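Long-range contacts in Ice-binding protein isoform1a (Antarctomyces psychrotrophicus, PDB 7BWX), which binds to ice, apparently through specific water molecules located in the prism planes of the crystal: residues A28-N34 / L199-T205; S70-F74 / V173-A177; G77-A82 / W126-L130; L163-L169 / Q182-N188. The protein carries 1 engineered substitution. One frame throughout, in Å; residues are numbered along the deposited sequence.

In the fold
All four contacts belong to one right-handed beta-helix and the helix, residues 61-79, that lies alongside it. Contact 1 opens first along the chain and closes last, so the other three are nested within it; contact 3 is nested inside contact 2, and contacts 2 and 4 cross. Contacts 1 and 4 stack coils on one another: their centres are 9 Å apart, and strands 203-205 and 186-192 are neighbours in the same sheet. Contacts 2 and 3, centres 12 Å apart, both pack helix 61-79 on that sheet. Contacts 1 and 3 are 28 Å apart between centres, on opposite sides of the chain's centre. Stacked coils with a packed helix are presumably the framework carrying the ice-binding surface.

Contact 1: residues A28-N34 / L199-T205; sequences AGATVIN and LDSNTVT
Ile33 reaches across Val204 and Leu199: with chi1 and chi2 both m, its CD1 lies 3.7 Å from Val204 CG2 and 4.1 Å from Leu199 CD1, branched aliphatic groups suited to a dry interior. Residues 32-34 and 203-205 are parallel strands, axes 4.7 Å apart and inclined by 3°, pairing Val32 with Thr203, Ile33 with Val204 and Asn34 with Thr205. Val32 N donates to Asn202 O (2.9 Å), Val204 N to Val32 O (3.0 Å) and Asn34 N to Val204 O (2.6 Å). Parallel stacking of coils marks a right-handed beta-helix; here it joins coils remote in sequence, an N-terminal one and one near the C-terminus, so coil order is not chain order. On the face with Val32 and Thr203, Asn34 ND2 donates to Thr205 OG1 (3.1 Å), both residues having chi1 m. Before the corner, Ala28 pairs with Asp200: Ala28 N donates to Leu199 O (3.0 Å), Ser201 N to Ala28 O (2.9 Å). The register then shifts by one, 28-34 using an inverse gamma turn centred on Ala30. Gly29 has phi 73°, and a CB there would strike Ser201 OG. Thr31 OG1, also bonded to Asn27, accepts from Asn202 N at 3.0 Å.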
# COMPACT_ATOMS: atom_id res chain seq x y z
N ALA A 28 5.37 15.99 6.12
CA ALA A 28 5.40 16.82 7.34
C ALA A 28 5.77 15.91 8.51
O ALA A 28 5.35 14.74 8.52
CB ALA A 28 4.03 17.42 7.57
N GLY A 29 6.46 16.44 9.50
CA GLY A 29 6.74 15.72 10.75
C GLY A 29 7.75 14.62 10.66
O GLY A 29 8.45 14.39 9.61
N ALA A 30 7.88 13.94 11.80
CA ALA A 30 8.99 13.02 12.08
C ALA A 30 8.65 11.63 11.49
O ALA A 30 8.60 10.62 12.19
CB ALA A 30 9.23 12.99 13.59
N THR A 31 8.54 11.59 10.18
CA THR A 31 8.33 10.35 9.42
C THR A 31 9.61 9.53 9.41
O THR A 31 10.72 10.08 9.32
CB THR A 31 7.80 10.74 8.05
OG1 THR A 31 6.48 11.26 8.19
CG2 THR A 31 7.83 9.57 7.10
N VAL A 32 9.45 8.22 9.45
CA VAL A 32 10.53 7.24 9.26
C VAL A 32 10.09 6.26 8.19
O VAL A 32 9.07 5.51 8.35
CB VAL A 32 10.87 6.51 10.57
CG1 VAL A 32 11.88 5.42 10.31
CG2 VAL A 32 11.37 7.50 11.59
N ILE A 33 10.82 6.26 7.09
CA ILE A 33 10.65 5.28 5.99
C ILE A 33 11.75 4.23 6.09
O ILE A 33 12.91 4.57 5.77
CB ILE A 33 10.66 5.94 4.60
CG1 ILE A 33 9.68 7.11 4.49
CG2 ILE A 33 10.42 4.88 3.56
CD1 ILE A 33 8.24 6.77 4.71
N ASN A 34 11.39 3.02 6.49
CA ASN A 34 12.35 1.89 6.55
C ASN A 34 12.26 1.13 5.23
O ASN A 34 11.59 0.09 5.15
CB ASN A 34 12.13 0.97 7.76
CG ASN A 34 12.29 1.72 9.06
OD1 ASN A 34 13.30 2.40 9.26
ND2 ASN A 34 11.26 1.65 9.91
N LEU A 199 2.71 12.49 3.27
CA LEU A 199 2.99 11.83 4.57
C LEU A 199 2.88 12.87 5.68
O LEU A 199 3.23 14.04 5.47
CB LEU A 199 4.38 11.23 4.53
CG LEU A 199 4.66 10.22 3.42
CD1 LEU A 199 6.15 9.99 3.35
CD2 LEU A 199 3.93 8.91 3.63
N ASP A 200 2.48 12.42 6.86
CA ASP A 200 2.51 13.25 8.07
C ASP A 200 2.85 12.32 9.26
O ASP A 200 1.96 11.57 9.67
CB ASP A 200 1.19 13.99 8.23
CG ASP A 200 1.15 14.88 9.49
OD1 ASP A 200 2.11 14.86 10.28
OD2 ASP A 200 0.17 15.56 9.67
N SER A 201 4.08 12.38 9.75
CA SER A 201 4.54 11.65 10.95
C SER A 201 4.18 10.19 10.81
O SER A 201 3.65 9.60 11.78
CB SER A 201 3.90 12.28 12.18
OG SER A 201 4.08 13.70 12.07
N ASN A 202 4.57 9.58 9.70
CA ASN A 202 4.24 8.17 9.46
C ASN A 202 5.44 7.28 9.71
O ASN A 202 6.60 7.74 9.73
CB ASN A 202 3.73 7.92 8.05
CG ASN A 202 2.61 8.86 7.72
OD1 ASN A 202 2.76 9.73 6.87
ND2 ASN A 202 1.49 8.66 8.40
N THR A 203 5.18 5.99 9.85
CA THR A 203 6.26 4.98 9.80
C THR A 203 5.86 3.96 8.76
O THR A 203 4.78 3.40 8.86
CB THR A 203 6.50 4.26 11.14
OG1 THR A 203 6.69 5.31 12.07
CG2 THR A 203 7.70 3.35 11.10
N VAL A 204 6.73 3.72 7.81
CA VAL A 204 6.54 2.72 6.74
C VAL A 204 7.74 1.80 6.78
O VAL A 204 8.90 2.28 6.63
CB VAL A 204 6.42 3.39 5.36
CG1 VAL A 204 6.20 2.33 4.29
CG2 VAL A 204 5.38 4.48 5.36
N THR A 205 7.47 0.53 6.97
CA THR A 205 8.52 -0.49 7.01
C THR A 205 8.26 -1.56 5.96
O THR A 205 7.32 -2.37 6.09
CB THR A 205 8.58 -1.11 8.42
OG1 THR A 205 8.78 -0.05 9.34
CG2 THR A 205 9.70 -2.13 8.51
O HOH W 1 8.05 8.01 12.79
O HOH W 2 6.20 14.86 14.08

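Contact 2: residues S70-F74 / V173-A177; sequences SRTAF and VIANA
In this ice-binding fold a helix flanks a beta-helix, and here one turn of it, residues 70-74, crosses strand 173-175 almost at right angles (-87°), with axes 8.8 Å apart. Ile174, the residue most covered, directs its CA-to-CB bond toward the helix (chi1 m, chi2 t). Its CG2 sits 3.9 Å from Phe74 CB and its CD1 4.1 Å from Ala73 CB; the small alanine leaves room for the isoleucine, which also touches Leu11. Phe74, with chi1 t, extends its ring alongside the chain from Ile174 to Asn176, the CD1 edge 3.5 Å from Ile174 O, and packs on Ile156 of the adjacent strand. The Arg71 CA-to-CB bond points away, but m rotamers at chi1 and chi2 fold the side chain back, where NE donates to Ser70 OG at 3.1 Å, itself hydrogen-bonded to Phe67 O. Its guanidinium thus meets the end of the strand: Arg71 NH1 donates to Ala175 O at 2.9 Å. NH1 also donates to a water at 2.9 Å, which donates to Asn176 OD1 at 2.7 Å.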
# COMPACT_ATOMS: atom_id res chain seq x y z
N SER A 70 5.93 -1.06 -10.80
CA SER A 70 4.77 -0.78 -9.92
C SER A 70 3.52 -0.74 -10.80
O SER A 70 2.46 -1.25 -10.40
CB SER A 70 4.94 0.46 -9.10
OG SER A 70 4.76 1.66 -9.82
N ARG A 71 3.62 -0.13 -11.97
CA ARG A 71 2.44 0.00 -12.85
C ARG A 71 2.12 -1.34 -13.49
O ARG A 71 0.92 -1.65 -13.64
CB ARG A 71 2.66 1.10 -13.89
CG ARG A 71 2.85 2.48 -13.30
CD ARG A 71 1.72 2.90 -12.36
NE ARG A 71 2.06 2.62 -10.96
CZ ARG A 71 1.20 2.79 -9.95
NH1 ARG A 71 -0.03 3.17 -10.18
NH2 ARG A 71 1.59 2.60 -8.70
N THR A 72 3.12 -2.13 -13.85
CA THR A 72 2.93 -3.49 -14.38
C THR A 72 2.14 -4.33 -13.35
O THR A 72 1.19 -5.07 -13.71
CB THR A 72 4.28 -4.12 -14.72
OG1 THR A 72 4.97 -3.30 -15.69
CG2 THR A 72 4.15 -5.55 -15.23
N ALA A 73 2.51 -4.22 -12.09
CA ALA A 73 1.83 -4.94 -10.99
C ALA A 73 0.41 -4.41 -10.85
O ALA A 73 -0.50 -5.22 -10.60
CB ALA A 73 2.64 -4.82 -9.71
N PHE A 74 0.20 -3.08 -10.94
CA PHE A 74 -1.16 -2.49 -10.85
C PHE A 74 -2.06 -3.12 -11.91
O PHE A 74 -3.19 -3.56 -11.63
CB PHE A 74 -1.10 -0.97 -11.01
CG PHE A 74 -2.44 -0.31 -10.86
CD1 PHE A 74 -2.95 -0.03 -9.60
CD2 PHE A 74 -3.20 -0.02 -11.97
CE1 PHE A 74 -4.20 0.55 -9.47
CE2 PHE A 74 -4.43 0.61 -11.83
CZ PHE A 74 -4.94 0.86 -10.59
N VAL A 173 0.32 -1.16 -0.97
CA VAL A 173 -0.69 -0.24 -1.47
C VAL A 173 -0.19 0.19 -2.84
O VAL A 173 0.80 0.91 -2.89
CB VAL A 173 -0.93 0.94 -0.54
CG1 VAL A 173 -2.01 1.85 -1.12
CG2 VAL A 173 -1.29 0.51 0.89
N ILE A 174 -0.88 -0.23 -3.89
CA ILE A 174 -0.60 0.16 -5.30
C ILE A 174 -1.79 0.95 -5.80
O ILE A 174 -2.83 0.39 -6.10
CB ILE A 174 -0.28 -1.07 -6.14
CG1 ILE A 174 0.62 -2.05 -5.39
CG2 ILE A 174 0.32 -0.59 -7.45
CD1 ILE A 174 1.01 -3.26 -6.23
N ALA A 175 -1.68 2.26 -5.69
CA ALA A 175 -2.77 3.17 -6.06
C ALA A 175 -2.56 3.71 -7.47
O ALA A 175 -1.45 4.06 -7.83
CB ALA A 175 -2.83 4.30 -5.08
N ASN A 176 -3.66 3.91 -8.19
CA ASN A 176 -3.64 4.50 -9.54
C ASN A 176 -3.20 5.95 -9.46
O ASN A 176 -2.47 6.40 -10.34
CB ASN A 176 -5.01 4.42 -10.14
CG ASN A 176 -5.00 4.78 -11.61
OD1 ASN A 176 -4.35 4.10 -12.37
ND2 ASN A 176 -5.68 5.87 -11.96
N ALA A 177 -3.59 6.66 -8.40
CA ALA A 177 -3.32 8.09 -8.24
C ALA A 177 -2.68 8.35 -6.85
O ALA A 177 -1.58 7.85 -6.63
CB ALA A 177 -4.59 8.83 -8.47
O HOH W 3 -1.74 3.26 -12.46

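Contact 3: residues G77-A82 / W126-L130; sequences GQALIA and WVFQL
Gly77, in the last turn of a helix, lies with its CA 6.9 Å from that of Val127, and its O accepts a hydrogen bond from Gln129 NE2 at 2.8 Å. Gln78 directs its CA-to-CB bond away from the strand but returns through water: its NE2 donates to a water at 2.9 Å, which in turn donates to Leu130 O at 3.0 Å. Leu80 is the first residue to leave helical backbone angles (phi -55°, psi 144°). Its CA-to-CB bond points toward the strand, and chi1 m with chi2 t sets CD1 3.7 Å from Val127 CG2, an apolar touch between two aliphatic residues. The turn out of the helix brings Leu80 O within 2.9 Å of Gln129 NE2, so the one NH2 group donates a hydrogen bond to each of two carbonyls. An amide suits this place: Gln129 (chi1 m, chi2 t) is long enough to reach the end of a helix, where main-chain carbonyls commonly lack helical donors. Ala82 then brings CB to 3.8 Å from Gln129 OE1. Helix 61-79 thus ends on the outer face of a beta-helix sheet, where strand 126-130 runs between strands 100-104 and 153-157; on its other face Phe128 stacks with Trp155 inside.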
# COMPACT_ATOMS: atom_id res chain seq x y z
N GLY A 77 -2.78 -6.74 -11.26
CA GLY A 77 -3.66 -6.80 -10.09
C GLY A 77 -5.10 -6.57 -10.50
O GLY A 77 -5.97 -7.33 -10.03
N GLN A 78 -5.35 -5.57 -11.36
CA GLN A 78 -6.70 -5.28 -11.85
C GLN A 78 -7.18 -6.38 -12.79
O GLN A 78 -8.42 -6.59 -12.86
CB GLN A 78 -6.77 -3.89 -12.50
CG GLN A 78 -6.68 -2.78 -11.46
CD GLN A 78 -7.27 -1.48 -11.97
OE1 GLN A 78 -7.11 -1.16 -13.16
NE2 GLN A 78 -7.91 -0.72 -11.09
N ALA A 79 -6.28 -7.02 -13.53
CA ALA A 79 -6.67 -8.01 -14.56
C ALA A 79 -7.01 -9.35 -13.91
O ALA A 79 -7.61 -10.18 -14.56
CB ALA A 79 -5.57 -8.17 -15.55
N LEU A 80 -6.59 -9.61 -12.69
CA LEU A 80 -6.89 -10.91 -12.05
C LEU A 80 -8.40 -11.17 -12.04
O LEU A 80 -9.21 -10.25 -11.75
CB LEU A 80 -6.35 -10.94 -10.61
CG LEU A 80 -4.83 -11.06 -10.46
CD1 LEU A 80 -4.47 -10.86 -8.99
CD2 LEU A 80 -4.30 -12.41 -10.95
N ILE A 81 -8.76 -12.44 -12.23
CA ILE A 81 -10.17 -12.88 -12.03
C ILE A 81 -10.44 -12.96 -10.52
O ILE A 81 -9.69 -13.62 -9.85
CB ILE A 81 -10.45 -14.23 -12.73
CG1 ILE A 81 -10.01 -14.23 -14.21
CG2 ILE A 81 -11.92 -14.58 -12.62
CD1 ILE A 81 -10.72 -13.17 -15.04
N ALA A 82 -11.51 -12.35 -10.05
CA ALA A 82 -11.90 -12.31 -8.62
C ALA A 82 -12.30 -13.73 -8.20
O ALA A 82 -12.78 -14.49 -9.06
CB ALA A 82 -12.99 -11.30 -8.40
N TRP A 126 -3.51 -12.22 -0.83
CA TRP A 126 -4.69 -11.35 -0.87
C TRP A 126 -4.47 -10.26 -1.93
O TRP A 126 -3.45 -9.53 -1.87
CB TRP A 126 -5.02 -10.70 0.46
CG TRP A 126 -5.41 -11.64 1.55
CD1 TRP A 126 -6.66 -11.92 2.02
CD2 TRP A 126 -4.50 -12.44 2.31
NE1 TRP A 126 -6.58 -12.84 3.03
CE2 TRP A 126 -5.27 -13.16 3.24
CE3 TRP A 126 -3.13 -12.60 2.29
CZ2 TRP A 126 -4.67 -14.06 4.13
CZ3 TRP A 126 -2.54 -13.46 3.18
CH2 TRP A 126 -3.31 -14.19 4.08
N VAL A 127 -5.42 -10.13 -2.83
CA VAL A 127 -5.47 -8.99 -3.78
C VAL A 127 -6.84 -8.35 -3.60
O VAL A 127 -7.85 -9.01 -3.91
CB VAL A 127 -5.21 -9.40 -5.24
CG1 VAL A 127 -5.24 -8.16 -6.11
CG2 VAL A 127 -3.94 -10.17 -5.41
N PHE A 128 -6.86 -7.14 -3.07
CA PHE A 128 -8.06 -6.32 -2.97
C PHE A 128 -8.14 -5.45 -4.21
O PHE A 128 -7.36 -4.51 -4.32
CB PHE A 128 -8.06 -5.58 -1.65
CG PHE A 128 -8.22 -6.52 -0.47
CD1 PHE A 128 -9.48 -6.88 -0.01
CD2 PHE A 128 -7.11 -7.01 0.18
CE1 PHE A 128 -9.62 -7.77 1.05
CE2 PHE A 128 -7.23 -7.86 1.27
CZ PHE A 128 -8.50 -8.25 1.70
N GLN A 129 -9.15 -5.72 -5.03
CA GLN A 129 -9.43 -4.96 -6.27
C GLN A 129 -10.46 -3.91 -5.91
O GLN A 129 -11.69 -4.25 -5.90
CB GLN A 129 -9.90 -5.89 -7.40
CG GLN A 129 -8.92 -7.00 -7.72
CD GLN A 129 -9.46 -7.88 -8.82
OE1 GLN A 129 -10.61 -8.31 -8.74
NE2 GLN A 129 -8.63 -8.18 -9.81
N LEU A 130 -10.00 -2.73 -5.53
CA LEU A 130 -10.87 -1.62 -5.09
C LEU A 130 -11.07 -0.69 -6.29
O LEU A 130 -10.13 -0.04 -6.72
CB LEU A 130 -10.24 -0.93 -3.88
CG LEU A 130 -9.79 -1.88 -2.76
CD1 LEU A 130 -9.25 -1.12 -1.56
CD2 LEU A 130 -10.92 -2.80 -2.30
O HOH W 4 -8.57 -1.79 -8.53
O HOH W 5 -12.04 -8.33 -10.99

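Contact 4: residues L163-L169 / Q182-N188; sequences LGTYSHL and QTGATIN
Two successive coils of the beta-helix lie in parallel here, and five main-chain hydrogen bonds join them. Gln182 N donates to Leu163 O (2.9 Å) and Tyr166 N to Thr183 O (2.9 Å); beyond the corner, Thr186 N donates to Ser167 O (2.8 Å), Leu169 N to Thr186 O (2.9 Å) and Asn188 N to Leu169 O (2.9 Å). Matching type II turns, Gly164-Ser167 and Gln182-Ala185, form the corner. Gly184, at phi 83°, lays its CA over the Tyr166 ring face, 4.1 Å from the centroid, where a CB would clash. Ser167 OG donates to Gly164 O (2.6 Å) and accepts from a water at 2.7 Å. His168 ND1 and Thr186 OG1 are hydrogen-bonded at 2.8 Å, while His168 NE2 and Asn188 ND2 both bond Glu170. Inside, Leu169 CD2 meets Ile187 CG2 at 3.8 Å. Beyond these coils, His168 bonds through its backbone to Ser140 and Ile142, and Ile187 packs on Val204 of strand 203-205.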
# COMPACT_ATOMS: atom_id res chain seq x y z
N LEU A 163 -5.15 7.07 4.19
CA LEU A 163 -4.93 6.21 5.38
C LEU A 163 -5.17 7.09 6.62
O LEU A 163 -4.54 8.16 6.77
CB LEU A 163 -3.54 5.57 5.31
CG LEU A 163 -3.21 4.87 4.00
CD1 LEU A 163 -1.85 4.22 4.09
CD2 LEU A 163 -4.29 3.85 3.64
N GLY A 164 -6.06 6.67 7.50
CA GLY A 164 -6.53 7.59 8.56
C GLY A 164 -5.49 7.83 9.66
O GLY A 164 -4.50 7.05 9.76
N THR A 165 -5.73 8.83 10.50
CA THR A 165 -4.80 9.22 11.60
C THR A 165 -4.64 8.05 12.58
O THR A 165 -5.64 7.41 12.96
CB THR A 165 -5.25 10.49 12.32
OG1 THR A 165 -6.57 10.21 12.79
CG2 THR A 165 -5.30 11.70 11.40
N TYR A 166 -3.39 7.66 12.81
CA TYR A 166 -3.01 6.62 13.80
C TYR A 166 -3.48 5.26 13.36
O TYR A 166 -3.40 4.32 14.17
CB TYR A 166 -3.48 7.09 15.18
CG TYR A 166 -2.67 8.27 15.61
CD1 TYR A 166 -1.32 8.07 15.87
CD2 TYR A 166 -3.17 9.56 15.63
CE1 TYR A 166 -0.50 9.12 16.24
CE2 TYR A 166 -2.35 10.63 15.97
CZ TYR A 166 -1.02 10.39 16.28
OH TYR A 166 -0.11 11.36 16.61
N SER A 167 -3.88 5.10 12.08
CA SER A 167 -4.27 3.80 11.52
C SER A 167 -3.04 2.93 11.31
O SER A 167 -1.91 3.45 11.30
CB SER A 167 -5.01 3.95 10.20
OG SER A 167 -4.16 4.52 9.21
N HIS A 168 -3.26 1.64 11.14
CA HIS A 168 -2.20 0.67 10.85
C HIS A 168 -2.62 -0.20 9.68
O HIS A 168 -3.72 -0.73 9.68
CB HIS A 168 -1.86 -0.19 12.07
CG HIS A 168 -0.78 -1.16 11.75
ND1 HIS A 168 0.52 -0.75 11.55
CD2 HIS A 168 -0.82 -2.49 11.48
CE1 HIS A 168 1.25 -1.80 11.21
NE2 HIS A 168 0.46 -2.89 11.20
N LEU A 169 -1.74 -0.32 8.68
CA LEU A 169 -2.00 -1.14 7.49
C LEU A 169 -0.86 -2.13 7.32
O LEU A 169 0.32 -1.82 7.66
CB LEU A 169 -2.18 -0.24 6.27
CG LEU A 169 -2.44 -0.94 4.94
CD1 LEU A 169 -3.37 -0.13 4.06
CD2 LEU A 169 -1.12 -1.17 4.19
N GLN A 182 -2.26 10.02 6.67
CA GLN A 182 -2.54 11.08 7.66
C GLN A 182 -1.74 10.83 8.95
O GLN A 182 -1.11 9.76 9.10
CB GLN A 182 -4.05 11.16 7.91
CG GLN A 182 -4.80 11.62 6.66
CD GLN A 182 -6.29 11.69 6.85
OE1 GLN A 182 -6.88 11.09 7.73
NE2 GLN A 182 -6.92 12.47 5.99
N THR A 183 -1.72 11.86 9.80
CA THR A 183 -0.89 11.93 11.02
C THR A 183 -0.86 10.58 11.72
O THR A 183 -1.88 10.08 12.16
CB THR A 183 -1.41 13.00 12.00
OG1 THR A 183 -1.71 14.16 11.22
CG2 THR A 183 -0.40 13.35 13.06
N GLY A 184 0.33 10.04 11.84
CA GLY A 184 0.61 8.91 12.72
C GLY A 184 0.26 7.60 12.09
O GLY A 184 0.49 6.58 12.77
N ALA A 185 -0.28 7.58 10.87
CA ALA A 185 -0.55 6.26 10.23
C ALA A 185 0.74 5.46 10.11
O ALA A 185 1.82 6.02 9.80
CB ALA A 185 -1.24 6.44 8.90
N THR A 186 0.64 4.14 10.28
CA THR A 186 1.78 3.22 10.21
C THR A 186 1.45 2.15 9.18
O THR A 186 0.25 1.77 9.01
CB THR A 186 2.15 2.66 11.59
OG1 THR A 186 1.05 1.91 12.11
CG2 THR A 186 2.53 3.76 12.56
N ILE A 187 2.50 1.68 8.51
CA ILE A 187 2.38 0.70 7.42
C ILE A 187 3.55 -0.28 7.54
O ILE A 187 4.71 0.14 7.59
CB ILE A 187 2.34 1.41 6.03
CG1 ILE A 187 1.15 2.34 5.89
CG2 ILE A 187 2.33 0.37 4.91
CD1 ILE A 187 1.45 3.79 6.25
N ASN A 188 3.22 -1.55 7.58
CA ASN A 188 4.13 -2.68 7.30
C ASN A 188 3.81 -3.12 5.90
O ASN A 188 2.80 -3.84 5.69
CB ASN A 188 3.98 -3.83 8.30
CG ASN A 188 4.61 -3.50 9.65
OD1 ASN A 188 5.57 -2.70 9.74
ND2 ASN A 188 4.07 -4.09 10.70
O HOH W 6 -8.36 9.92 9.83
O HOH W 7 -2.21 3.10 7.96
O HOH W 8 -0.81 3.24 13.78